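Local structure of uncharacterized protein SP1917 (3C9P) at residues 21-24 against 25-28; 103-107 against 108-112; 4-7 against 8-11; 91-94 against 95-98; 113-116 against 117-121. The protein is of unknown function but belongs to the DUF2200 family of bacterial proteins and folds as a small, mostly helical single chain. All coordinates share one frame; numbering follows the deposited sequence.

Along the chain the order is contact 3, contact 1, contact 4, contact 2, contact 5. Contact 3 is the N-terminal run before helix 13-26, and contact 1 is where that helix ends. Helix 91-107 carries both contact 4, at its start, and contact 2, at its end, with centres about 18 Å apart on opposite sides of the chain's centre; contact 5 lies on helix 112-119, which follows. Touching pairs are 1 and 2, 2 and 5, and 3 and 4, whose centres lie about 9, 11 and 11 Å apart. Helix 91-107 therefore meets the N-terminal run at one end, and at the other the end of helix 13-26 and the C-terminal helix.

Contact 1 (21-24 against 25-28); sequences IAKV and ERKG
Residues 21-26 are the last turns of helix 13-26, and K27 and G28 lead out of it as the regular helical bonding fades. E25 N meets I21 O at 2.8 Å, almost head-on to the carbonyl with a C=O...N angle of 165°, and R26 N follows onto A22 O at 2.9 Å. K27 N reaches K23 O only weakly; its better partner is V24 O at 3.1 Å, approached from above that carbonyl's plane. G28, with phi 84°, is the C-prime residue of a Schellman motif: G28 N bonds to E25 O, and the N of the residue after G28 turns back to V24 O.

Among the side chains, R26 folds back over the helix. A bend at chi3 (-56°) lays one face of its guanidinium above A22 O, 3.7 Å off the plane and toward the rim, and brings NH1 within 3.5 Å of A22 CB. I21 and E25 run side by side in the same direction, with the E25 carboxylate carbon CD 3.9 Å from I21 CG2; this is contact with a methyl branch and not a polar pairing. The inner side of the helix is mainly apolar: V24 packs on V34 of helix 31-42 and on V103 and L106 of helix 91-107, while I21 rests on A31 and H35.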
loop_
_atom_site.group_PDB
_atom_site.type_symbol
_atom_site.label_atom_id
_atom_site.label_comp_id
_atom_site.label_asym_id
_atom_site.label_seq_id
_atom_site.Cartn_x
_atom_site.Cartn_y
_atom_site.Cartn_z
ATOM N N ILE A 21 -7.070 3.512 5.330
ATOM C CA ILE A 21 -6.967 4.590 6.319
ATOM C C ILE A 21 -7.840 4.321 7.544
ATOM O O ILE A 21 -7.397 4.500 8.681
ATOM C CB ILE A 21 -7.295 5.959 5.686
ATOM C CG1 ILE A 21 -6.146 6.365 4.749
ATOM C CG2 ILE A 21 -7.508 7.042 6.785
ATOM C CD1 ILE A 21 -6.489 7.413 3.781
ATOM N N ALA A 22 -9.068 3.875 7.319
ATOM C CA ALA A 22 -9.972 3.600 8.433
ATOM C C ALA A 22 -9.399 2.529 9.365
ATOM O O ALA A 22 -9.533 2.663 10.564
ATOM C CB ALA A 22 -11.348 3.202 7.935
ATOM N N LYS A 23 -8.803 1.469 8.796
ATOM C CA LYS A 23 -8.133 0.419 9.570
ATOM C C LYS A 23 -7.066 1.025 10.469
ATOM O O LYS A 23 -6.988 0.711 11.661
ATOM C CB LYS A 23 -7.471 -0.599 8.626
ATOM C CG LYS A 23 -8.451 -1.469 7.867
ATOM C CD LYS A 23 -7.877 -1.954 6.545
ATOM C CE LYS A 23 -8.962 -2.591 5.674
ATOM N NZ LYS A 23 -8.566 -2.581 4.231
ATOM N N VAL A 24 -6.234 1.895 9.892
ATOM C CA VAL A 24 -5.159 2.499 10.672
ATOM C C VAL A 24 -5.701 3.455 11.740
ATOM O O VAL A 24 -5.244 3.444 12.891
ATOM C CB VAL A 24 -4.133 3.191 9.754
ATOM C CG1 VAL A 24 -3.100 3.960 10.575
ATOM C CG2 VAL A 24 -3.445 2.138 8.875
ATOM N N GLU A 25 -6.689 4.265 11.386
ATOM C CA GLU A 25 -7.255 5.201 12.375
ATOM C C GLU A 25 -7.946 4.490 13.512
ATOM O O GLU A 25 -7.858 4.943 14.661
ATOM C CB GLU A 25 -8.177 6.217 11.707
ATOM C CG GLU A 25 -7.371 7.212 10.847
ATOM C CD GLU A 25 -8.205 8.415 10.399
ATOM O OE1 GLU A 25 -9.440 8.339 10.449
ATOM O OE2 GLU A 25 -7.623 9.443 10.014
ATOM N N ARG A 26 -8.634 3.383 13.211
ATOM C CA ARG A 26 -9.287 2.556 14.249
ATOM C C ARG A 26 -8.302 2.021 15.285
ATOM O O ARG A 26 -8.675 1.724 16.444
ATOM C CB ARG A 26 -10.070 1.391 13.602
ATOM C CG ARG A 26 -11.445 1.845 13.050
ATOM C CD ARG A 26 -12.385 0.670 12.766
ATOM N NE ARG A 26 -11.776 -0.288 11.836
ATOM C CZ ARG A 26 -11.940 -0.258 10.514
ATOM N NH1 ARG A 26 -12.709 0.674 9.950
ATOM N NH2 ARG A 26 -11.340 -1.173 9.756
ATOM N N LYS A 27 -7.046 1.904 14.871
ATOM C CA LYS A 27 -5.978 1.450 15.774
ATOM C C LYS A 27 -5.088 2.579 16.271
ATOM O O LYS A 27 -3.965 2.333 16.738
ATOM C CB LYS A 27 -5.140 0.351 15.112
ATOM C CG LYS A 27 -5.955 -0.859 14.654
ATOM C CD LYS A 27 -6.753 -1.424 15.827
ATOM C CE LYS A 27 -7.532 -2.678 15.447
ATOM N NZ LYS A 27 -8.342 -3.137 16.656
ATOM N N GLY A 28 -5.590 3.799 16.191
ATOM C CA GLY A 28 -4.901 4.952 16.767
ATOM C C GLY A 28 -3.821 5.597 15.910
ATOM O O GLY A 28 -3.166 6.549 16.353
#

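Contact 2 (103-107 against 108-112); sequences VDWLA and KGKTS
L106 O is gripped by two donors where helix 91-107 ends: G109 N at 3.0 Å, which comes from above the carbonyl plane, and water 1 at 2.7 Å. The same water donates to K110 O, so it bridges the last turn of the helix to the chain leaving it. One residue back, W105 O takes K110 N at 3.1 Å and, more weakly, K108 N, whose stronger bond is to D104 O. Together, K110 N to W105 O and G109 N to L106 O make a Schellman motif, with G109 at phi 101° as the C-prime residue.

The flanks differ. On one, D104 and K108 pair as a salt bridge: NZ lies 3.4 Å from OD1 and equally far from OD2, a loose straddling of the carboxylate, while K108 CE comes closer, 3.2 Å from OD1. The D104 carboxylate is aimed there by CG standing opposite the backbone N (chi1 -160°), and the lysine reaches it through a chain kinked at three bonds. On the other flank, K110 runs alongside W105 in the same direction, its CG 3.9 Å from CE3 and oblique to the indole. W105 NE1 is spoken for by Y119 OH, and K118 makes a cation-pi contact with its ring. On the core side, L106 CD2 tucks in 3.3 Å from K110 O, and the L106 side chain packs on V34 and V37 of helix 31-42 and on V24. T111 then starts helix 112-119 as its N-cap, and S112 OG hydrogen-bonds to Q36.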
loop_
_atom_site.group_PDB
_atom_site.type_symbol
_atom_site.label_atom_id
_atom_site.label_comp_id
_atom_site.label_asym_id
_atom_site.label_seq_id
_atom_site.Cartn_x
_atom_site.Cartn_y
_atom_site.Cartn_z
ATOM N N VAL A 103 0.794 -1.102 5.593
ATOM C CA VAL A 103 -0.336 -0.577 6.327
ATOM C C VAL A 103 -0.566 -1.430 7.569
ATOM O O VAL A 103 -0.948 -0.909 8.618
ATOM C CB VAL A 103 -1.614 -0.527 5.452
ATOM C CG1 VAL A 103 -2.812 -0.154 6.279
ATOM C CG2 VAL A 103 -1.439 0.545 4.364
ATOM N N ASP A 104 -0.319 -2.732 7.460
ATOM C CA ASP A 104 -0.402 -3.582 8.667
ATOM C C ASP A 104 0.576 -3.124 9.749
ATOM O O ASP A 104 0.191 -3.037 10.922
ATOM C CB ASP A 104 -0.205 -5.044 8.336
ATOM C CG ASP A 104 -0.751 -5.964 9.436
ATOM O OD1 ASP A 104 -1.875 -5.728 9.947
ATOM O OD2 ASP A 104 -0.031 -6.916 9.773
ATOM N N TRP A 105 1.810 -2.783 9.370
ATOM C CA TRP A 105 2.746 -2.190 10.337
ATOM C C TRP A 105 2.170 -0.937 11.001
ATOM O O TRP A 105 2.303 -0.777 12.197
ATOM C CB TRP A 105 4.117 -1.865 9.727
ATOM C CG TRP A 105 4.959 -3.063 9.415
ATOM C CD1 TRP A 105 5.367 -3.476 8.163
ATOM C CD2 TRP A 105 5.517 -3.999 10.350
ATOM N NE1 TRP A 105 6.137 -4.612 8.271
ATOM C CE2 TRP A 105 6.241 -4.962 9.596
ATOM C CE3 TRP A 105 5.467 -4.129 11.750
ATOM C CZ2 TRP A 105 6.917 -6.035 10.193
ATOM C CZ3 TRP A 105 6.141 -5.219 12.358
ATOM C CH2 TRP A 105 6.860 -6.159 11.568
ATOM N N LEU A 106 1.557 -0.048 10.220
ATOM C CA LEU A 106 0.918 1.151 10.783
ATOM C C LEU A 106 -0.218 0.823 11.773
ATOM O O LEU A 106 -0.320 1.470 12.837
ATOM C CB LEU A 106 0.431 2.099 9.674
ATOM C CG LEU A 106 1.473 2.538 8.637
ATOM C CD1 LEU A 106 0.837 3.412 7.555
ATOM C CD2 LEU A 106 2.614 3.271 9.303
ATOM N N ALA A 107 -1.067 -0.157 11.428
ATOM C CA ALA A 107 -2.180 -0.584 12.294
ATOM C C ALA A 107 -1.642 -1.195 13.567
ATOM O O ALA A 107 -2.285 -1.158 14.627
ATOM C CB ALA A 107 -3.078 -1.571 11.581
ATOM N N LYS A 108 -0.432 -1.734 13.459
ATOM C CA LYS A 108 0.262 -2.291 14.587
ATOM C C LYS A 108 1.135 -1.281 15.353
ATOM O O LYS A 108 1.883 -1.668 16.248
ATOM C CB LYS A 108 1.058 -3.511 14.138
ATOM C CG LYS A 108 0.309 -4.742 14.461
ATOM C CD LYS A 108 0.319 -5.772 13.396
ATOM C CE LYS A 108 -1.112 -6.003 13.024
ATOM N NZ LYS A 108 -1.388 -7.433 12.871
ATOM N N GLY A 109 1.038 0.003 15.011
ATOM C CA GLY A 109 1.609 1.045 15.875
ATOM C C GLY A 109 2.954 1.616 15.433
ATOM O O GLY A 109 3.537 2.463 16.117
ATOM N N LYS A 110 3.460 1.185 14.291
ATOM C CA LYS A 110 4.677 1.818 13.753
ATOM C C LYS A 110 4.384 3.185 13.133
ATOM O O LYS A 110 3.310 3.430 12.563
ATOM C CB LYS A 110 5.360 0.927 12.704
ATOM C CG LYS A 110 5.690 -0.471 13.181
ATOM C CD LYS A 110 6.734 -0.449 14.275
ATOM C CE LYS A 110 7.276 -1.849 14.521
ATOM N NZ LYS A 110 7.938 -1.922 15.863
ATOM N N THR A 111 5.348 4.090 13.219
ATOM C CA THR A 111 5.193 5.325 12.470
ATOM C C THR A 111 5.623 5.038 11.027
ATOM O O THR A 111 6.226 3.987 10.731
ATOM C CB THR A 111 6.075 6.438 13.033
ATOM O OG1 THR A 111 7.435 6.041 12.873
ATOM C CG2 THR A 111 5.781 6.687 14.540
ATOM N N SER A 112 5.336 5.961 10.120
ATOM C CA SER A 112 5.783 5.765 8.751
ATOM C C SER A 112 7.300 5.790 8.674
ATOM O O SER A 112 7.890 5.038 7.893
ATOM C CB SER A 112 5.139 6.777 7.794
ATOM O OG SER A 112 5.477 8.093 8.154
HETATM O O HOH W 1 0.694 3.972 13.121
#

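Contact 3 (4-7 against 8-11); sequences MSQK and LYNM
Q6 and Y9 form the tight half of this turn. Q6 CA stands almost exactly over the centre of the Y9 ring, 4.0 Å from the centroid and 9° off the normal, a CH-pi contact. From there the side chain crosses obliquely past the CE2 rim of the ring, with CG 3.6 Å from CE2, and its amide is turned 38° from the ring plane. The phenol is laid under Q6 by its own first torsion (chi1 -58°), which sets the ring beside the backbone N. The two polar ends then converge on one acceptor: Q6 NE2 and Y9 OH both hydrogen-bond to D90 OD2, just ahead of helix 91-107. Y9 packs beyond that on L92, M93 and I96, which buries the ring.

The backbone here is a run of overlapping i to i+3 turns leading into helix 13-26. L8 N bonds to S5 O at 3.1 Å, Y9 N to Q6 O at 3.0 Å and N10 N to K7 O at 3.2 Å, each donor lying above the carbonyl plane. S5 opens the run with an ST turn, its OG accepting from K7 N at 3.2 Å.

The opposite character shows at K7, N10 and selenomethionine M11, all exposed. K7 stretches away fully extended, touching the second segment chiefly near its base. M11 lies loosely across the K7 carbonyl, with CG 3.5 Å from K7 O and the CE methyl a little farther off. L8 turns inward instead, onto Y59.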
loop_
_atom_site.group_PDB
_atom_site.type_symbol
_atom_site.label_atom_id
_atom_site.label_comp_id
_atom_site.label_asym_id
_atom_site.label_seq_id
_atom_site.Cartn_x
_atom_site.Cartn_y
_atom_site.Cartn_z
HETATM N N MSE A 4 -9.284 -10.993 -2.336
HETATM C CA MSE A 4 -8.179 -11.884 -2.707
HETATM C C MSE A 4 -8.020 -12.100 -4.204
HETATM O O MSE A 4 -7.007 -12.650 -4.638
HETATM C CB MSE A 4 -8.434 -13.252 -2.089
HETATM C CG MSE A 4 -8.883 -13.163 -0.660
HETATM SE SE MSE A 4 -7.281 -12.756 0.354
HETATM C CE MSE A 4 -6.898 -14.668 0.689
ATOM N N SER A 5 -9.043 -11.722 -4.970
ATOM C CA SER A 5 -9.077 -12.007 -6.392
ATOM C C SER A 5 -8.893 -10.735 -7.212
ATOM O O SER A 5 -8.775 -9.628 -6.659
ATOM C CB SER A 5 -10.383 -12.753 -6.767
ATOM O OG SER A 5 -11.479 -11.857 -6.934
ATOM N N GLN A 6 -8.890 -10.907 -8.533
ATOM C CA GLN A 6 -8.741 -9.807 -9.484
ATOM C C GLN A 6 -9.969 -8.884 -9.516
ATOM O O GLN A 6 -9.903 -7.794 -10.072
ATOM C CB GLN A 6 -8.427 -10.358 -10.877
ATOM C CG GLN A 6 -7.103 -11.163 -10.887
ATOM C CD GLN A 6 -6.559 -11.448 -12.285
ATOM O OE1 GLN A 6 -7.297 -11.480 -13.252
ATOM N NE2 GLN A 6 -5.251 -11.670 -12.377
ATOM N N LYS A 7 -11.074 -9.316 -8.910
ATOM C CA LYS A 7 -12.217 -8.422 -8.665
ATOM C C LYS A 7 -11.765 -7.138 -7.946
ATOM O O LYS A 7 -12.300 -6.059 -8.201
ATOM C CB LYS A 7 -13.347 -9.138 -7.882
ATOM C CG LYS A 7 -14.024 -10.233 -8.737
ATOM C CD LYS A 7 -15.132 -11.041 -8.048
ATOM C CE LYS A 7 -15.491 -12.243 -8.966
ATOM N NZ LYS A 7 -16.449 -13.249 -8.384
ATOM N N LEU A 8 -10.768 -7.253 -7.077
ATOM C CA LEU A 8 -10.187 -6.075 -6.420
ATOM C C LEU A 8 -9.707 -4.986 -7.401
ATOM O O LEU A 8 -9.843 -3.789 -7.133
ATOM C CB LEU A 8 -9.011 -6.501 -5.531
ATOM C CG LEU A 8 -8.300 -5.422 -4.727
ATOM C CD1 LEU A 8 -9.248 -4.670 -3.752
ATOM C CD2 LEU A 8 -7.170 -6.076 -3.959
ATOM N N TYR A 9 -9.120 -5.401 -8.512
ATOM C CA TYR A 9 -8.518 -4.449 -9.444
ATOM C C TYR A 9 -9.538 -3.448 -9.980
ATOM O O TYR A 9 -9.168 -2.346 -10.362
ATOM C CB TYR A 9 -7.889 -5.176 -10.621
ATOM C CG TYR A 9 -6.811 -6.185 -10.289
ATOM C CD1 TYR A 9 -6.210 -6.237 -9.012
ATOM C CD2 TYR A 9 -6.363 -7.076 -11.273
ATOM C CE1 TYR A 9 -5.235 -7.154 -8.725
ATOM C CE2 TYR A 9 -5.364 -7.999 -10.998
ATOM C CZ TYR A 9 -4.819 -8.034 -9.713
ATOM O OH TYR A 9 -3.830 -8.937 -9.444
ATOM N N ASN A 10 -10.810 -3.841 -10.031
ATOM C CA ASN A 10 -11.828 -3.010 -10.632
ATOM C C ASN A 10 -12.660 -2.262 -9.614
ATOM O O ASN A 10 -13.557 -1.514 -9.998
ATOM C CB ASN A 10 -12.713 -3.843 -11.559
ATOM C CG ASN A 10 -11.898 -4.546 -12.628
ATOM O OD1 ASN A 10 -10.998 -3.944 -13.225
ATOM N ND2 ASN A 10 -12.167 -5.843 -12.835
HETATM N N MSE A 11 -12.380 -2.470 -8.326
HETATM C CA MSE A 11 -13.012 -1.658 -7.270
HETATM C C MSE A 11 -12.419 -0.259 -7.288
HETATM O O MSE A 11 -11.260 -0.088 -7.621
HETATM C CB MSE A 11 -12.853 -2.317 -5.909
HETATM C CG MSE A 11 -13.537 -3.699 -5.901
HETATM SE SE MSE A 11 -13.388 -4.473 -4.119
HETATM C CE MSE A 11 -13.713 -6.371 -4.583
#

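Contact 4 (91-94 against 95-98); sequences PLMQ and EIRR
Q94 and M93 each cover a face of the arginine four residues on, R98 and R97 respectively. The Q94 amide stacks on the R98 guanidinium with the planes 25° apart: Q94 CG lies 3.9 Å above the centre, and OE1 comes 3.5 Å from NH2. Selenomethionine M93 covers a face of the R97 guanidinium with a single atom, SE, 3.9 Å above its middle. The bends of M93 at chi2 and chi3 (58° and 82°) carry the selenium round to that face. L92 CG and I96 CD1 make a plainer apolar contact at 4.2 Å.

All this sits on the first turns of helix 91-107, with regular i to i+4 bonds such as R97 N to M93 O at 2.9 Å. D90 OD1 accepts from L92 N just before them, an Asx turn.

Further out, the edges of the guanidiniums are held. R98 NH1 forms a salt bridge with E95 OE1, 3.0 Å away and in the guanidinium plane, and water 2 links R98 NH2 at 2.8 Å to Q94 OE1. E95 OE2 pairs in turn with R73 NE, so one carboxylate gathers two arginines. Q94 NE2 bonds to I85 O, while R97 reaches A3 O and D100.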
loop_
_atom_site.group_PDB
_atom_site.type_symbol
_atom_site.label_atom_id
_atom_site.label_comp_id
_atom_site.label_asym_id
_atom_site.label_seq_id
_atom_site.Cartn_x
_atom_site.Cartn_y
_atom_site.Cartn_z
ATOM N N PRO A 91 1.792 -10.056 -10.620
ATOM C CA PRO A 91 2.635 -8.940 -10.222
ATOM C C PRO A 91 1.863 -7.748 -9.692
ATOM O O PRO A 91 2.379 -7.004 -8.849
ATOM C CB PRO A 91 3.380 -8.553 -11.521
ATOM C CG PRO A 91 2.607 -9.175 -12.617
ATOM C CD PRO A 91 1.906 -10.362 -12.057
ATOM N N LEU A 92 0.646 -7.553 -10.190
ATOM C CA LEU A 92 -0.168 -6.438 -9.715
ATOM C C LEU A 92 -0.642 -6.726 -8.296
ATOM O O LEU A 92 -0.512 -5.870 -7.428
ATOM C CB LEU A 92 -1.356 -6.160 -10.639
ATOM C CG LEU A 92 -2.279 -4.994 -10.237
ATOM C CD1 LEU A 92 -1.510 -3.674 -10.150
ATOM C CD2 LEU A 92 -3.417 -4.863 -11.267
HETATM N N MSE A 93 -1.191 -7.920 -8.064
HETATM C CA MSE A 93 -1.591 -8.308 -6.716
HETATM C C MSE A 93 -0.379 -8.241 -5.750
HETATM O O MSE A 93 -0.525 -7.925 -4.571
HETATM C CB MSE A 93 -2.196 -9.708 -6.710
HETATM C CG MSE A 93 -2.851 -10.132 -5.367
HETATM SE SE MSE A 93 -4.295 -8.886 -4.822
HETATM C CE MSE A 93 -5.727 -9.621 -5.923
ATOM N N GLN A 94 0.810 -8.579 -6.241
ATOM C CA GLN A 94 1.976 -8.581 -5.367
ATOM C C GLN A 94 2.287 -7.175 -4.825
ATOM O O GLN A 94 2.562 -7.043 -3.636
ATOM C CB GLN A 94 3.172 -9.261 -6.045
ATOM C CG GLN A 94 4.364 -9.457 -5.157
ATOM C CD GLN A 94 5.510 -10.172 -5.867
ATOM O OE1 GLN A 94 6.021 -9.703 -6.886
ATOM N NE2 GLN A 94 5.925 -11.299 -5.321
ATOM N N GLU A 95 2.205 -6.138 -5.668
ATOM C CA GLU A 95 2.415 -4.737 -5.234
ATOM C C GLU A 95 1.314 -4.299 -4.269
ATOM O O GLU A 95 1.574 -3.598 -3.292
ATOM C CB GLU A 95 2.465 -3.765 -6.433
ATOM C CG GLU A 95 3.529 -4.094 -7.523
ATOM C CD GLU A 95 4.972 -4.167 -7.000
ATOM O OE1 GLU A 95 5.198 -4.029 -5.782
ATOM O OE2 GLU A 95 5.891 -4.356 -7.830
ATOM N N ILE A 96 0.083 -4.716 -4.557
ATOM C CA ILE A 96 -1.069 -4.393 -3.711
ATOM C C ILE A 96 -0.852 -4.983 -2.315
ATOM O O ILE A 96 -1.092 -4.314 -1.303
ATOM C CB ILE A 96 -2.382 -4.914 -4.342
ATOM C CG1 ILE A 96 -2.782 -3.999 -5.519
ATOM C CG2 ILE A 96 -3.518 -5.074 -3.286
ATOM C CD1 ILE A 96 -4.008 -4.492 -6.398
ATOM N N ARG A 97 -0.403 -6.234 -2.265
ATOM C CA ARG A 97 -0.190 -6.910 -0.987
ATOM C C ARG A 97 1.012 -6.334 -0.256
ATOM O O ARG A 97 1.024 -6.326 0.965
ATOM C CB ARG A 97 -0.055 -8.421 -1.162
ATOM C CG ARG A 97 -1.368 -9.108 -1.599
ATOM C CD ARG A 97 -2.441 -8.944 -0.503
ATOM N NE ARG A 97 -3.654 -9.696 -0.812
ATOM C CZ ARG A 97 -4.865 -9.164 -0.955
ATOM N NH1 ARG A 97 -5.055 -7.866 -0.826
ATOM N NH2 ARG A 97 -5.897 -9.948 -1.220
ATOM N N ARG A 98 2.006 -5.831 -0.986
ATOM C CA ARG A 98 3.117 -5.128 -0.308
ATOM C C ARG A 98 2.605 -3.866 0.389
ATOM O O ARG A 98 2.991 -3.594 1.539
ATOM C CB ARG A 98 4.254 -4.786 -1.276
ATOM C CG ARG A 98 5.057 -5.980 -1.724
ATOM C CD ARG A 98 6.036 -5.602 -2.821
ATOM N NE ARG A 98 6.875 -6.755 -3.156
ATOM C CZ ARG A 98 7.326 -7.067 -4.364
ATOM N NH1 ARG A 98 7.016 -6.336 -5.427
ATOM N NH2 ARG A 98 8.095 -8.134 -4.505
HETATM O O HOH W 2 8.963 -9.469 -6.774
#

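Contact 5 (113-116 against 117-121); sequences QQVL and EKYEK
V115 O comes in obliquely to the Y119 ring, 3.3 Å from CD2, with V115 CG1 farther off. One face of the same ring carries K118 CG, centred 4.0 Å above the plane, so the lysine shaft crosses the phenol before its tail turns off at chi3 and chi4 toward W105. The other flat pair is the Q113 amide and the E117 carboxylate, turned 68° to each other. Q113 NE2 donates to E117 OE2 at 3.0 Å, on the syn side but tilted from the carboxylate plane, with the acceptor nearly in the amide plane. Q113 is modelled in two conformers. With Q113 CG opposite the backbone N (chi1 -177°), the amide lies beside the extended E117, which points the same way.

These residues belong to helix 112-119, the last of the chain. E117 N bonds to Q113 O at 2.9 Å and K118 N to Q114 O at 3.0 Å in the regular way, but at the end L116 O takes two donors: E120 N at 2.8 Å, nearly in line with the carbonyl, and Y119 N at 3.0 Å from above its plane. Q114 OE1 turns back to T111 N, and T111 caps the helix start in return, a capping box. V115 packs on L102, L106 and V37, while Y119 touches L102, W40 and I76. At the exposed side the Q113-E117 bond is probably only partly occupied; V115 and Y119 give an inner side that is largely apolar but includes the Y119 OH to W105 NE1 and E120 OE2 to W40 NE1 hydrogen bonds.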
loop_
_atom_site.group_PDB
_atom_site.type_symbol
_atom_site.label_atom_id
_atom_site.label_comp_id
_atom_site.label_asym_id
_atom_site.label_seq_id
_atom_site.Cartn_x
_atom_site.Cartn_y
_atom_site.Cartn_z
ATOM N N GLN A 113 7.944 6.640 9.483
ATOM C CA GLN A 113 9.412 6.673 9.580
ATOM C C GLN A 113 9.967 5.290 9.969
ATOM O O GLN A 113 10.921 4.773 9.360
ATOM C CB GLN A 113 9.867 7.753 10.582
ATOM C CG GLN A 113 11.387 7.927 10.699
ATOM C CD GLN A 113 11.802 8.849 11.849
ATOM O OE1 GLN A 113 10.987 9.600 12.395
ATOM N NE2 GLN A 113 13.071 8.782 12.230
ATOM N N GLN A 114 9.360 4.667 10.976
ATOM C CA GLN A 114 9.795 3.304 11.393
ATOM C C GLN A 114 9.595 2.234 10.308
ATOM O O GLN A 114 10.413 1.320 10.136
ATOM C CB GLN A 114 9.063 2.880 12.658
ATOM C CG GLN A 114 9.594 3.613 13.908
ATOM C CD GLN A 114 8.740 3.375 15.126
ATOM O OE1 GLN A 114 7.512 3.308 15.036
ATOM N NE2 GLN A 114 9.386 3.241 16.290
ATOM N N VAL A 115 8.488 2.345 9.580
ATOM C CA VAL A 115 8.222 1.442 8.473
ATOM C C VAL A 115 9.254 1.580 7.346
ATOM O O VAL A 115 9.789 0.567 6.872
ATOM C CB VAL A 115 6.769 1.603 7.966
ATOM C CG1 VAL A 115 6.545 0.773 6.709
ATOM C CG2 VAL A 115 5.825 1.165 9.056
ATOM N N LEU A 116 9.528 2.808 6.913
ATOM C CA LEU A 116 10.556 3.052 5.915
ATOM C C LEU A 116 11.919 2.579 6.420
ATOM O O LEU A 116 12.684 1.962 5.678
ATOM C CB LEU A 116 10.619 4.547 5.539
ATOM C CG LEU A 116 9.810 5.032 4.316
ATOM C CD1 LEU A 116 8.346 4.663 4.393
ATOM C CD2 LEU A 116 9.992 6.580 4.084
ATOM N N GLU A 117 12.217 2.857 7.692
ATOM C CA GLU A 117 13.506 2.454 8.259
ATOM C C GLU A 117 13.677 0.939 8.233
ATOM O O GLU A 117 14.780 0.446 8.049
ATOM C CB GLU A 117 13.692 3.018 9.662
ATOM C CG GLU A 117 14.089 4.495 9.622
ATOM C CD GLU A 117 14.332 5.086 10.986
ATOM O OE1 GLU A 117 14.537 4.306 11.941
ATOM O OE2 GLU A 117 14.323 6.333 11.101
ATOM N N LYS A 118 12.572 0.214 8.369
ATOM C CA LYS A 118 12.558 -1.245 8.298
ATOM C C LYS A 118 13.025 -1.763 6.939
ATOM O O LYS A 118 13.709 -2.786 6.859
ATOM C CB LYS A 118 11.145 -1.756 8.588
ATOM C CG LYS A 118 11.007 -3.242 8.810
ATOM C CD LYS A 118 9.568 -3.573 9.296
ATOM C CE LYS A 118 9.404 -3.438 10.823
ATOM N NZ LYS A 118 10.274 -4.444 11.556
ATOM N N TYR A 119 12.647 -1.071 5.869
ATOM C CA TYR A 119 12.829 -1.626 4.536
ATOM C C TYR A 119 13.916 -0.927 3.744
ATOM O O TYR A 119 14.382 -1.462 2.747
ATOM C CB TYR A 119 11.504 -1.659 3.769
ATOM C CG TYR A 119 10.496 -2.629 4.384
ATOM C CD1 TYR A 119 10.703 -4.005 4.321
ATOM C CD2 TYR A 119 9.352 -2.152 5.067
ATOM C CE1 TYR A 119 9.792 -4.908 4.916
ATOM C CE2 TYR A 119 8.425 -3.052 5.660
ATOM C CZ TYR A 119 8.639 -4.417 5.551
ATOM O OH TYR A 119 7.748 -5.309 6.128
ATOM N N GLU A 120 14.319 0.262 4.180
ATOM C CA GLU A 120 15.389 0.936 3.468
ATOM C C GLU A 120 16.703 0.264 3.865
ATOM O O GLU A 120 17.026 0.071 5.037
ATOM C CB GLU A 120 15.330 2.471 3.602
ATOM C CG GLU A 120 14.300 3.096 2.622
ATOM C CD GLU A 120 14.286 4.640 2.566
ATOM O OE1 GLU A 120 14.457 5.300 3.610
ATOM O OE2 GLU A 120 14.074 5.201 1.462
ATOM N N LYS A 121 17.422 -0.211 2.862
ATOM C CA LYS A 121 18.624 -0.967 3.154
ATOM C C LYS A 121 19.842 -0.161 2.731
ATOM O O LYS A 121 19.848 0.410 1.646
ATOM C CB LYS A 121 18.588 -2.315 2.462
ATOM C CG LYS A 121 17.362 -3.159 2.816
ATOM C CD LYS A 121 17.391 -3.644 4.266
ATOM C CE LYS A 121 16.137 -4.522 4.533
ATOM N NZ LYS A 121 16.080 -4.982 5.938
#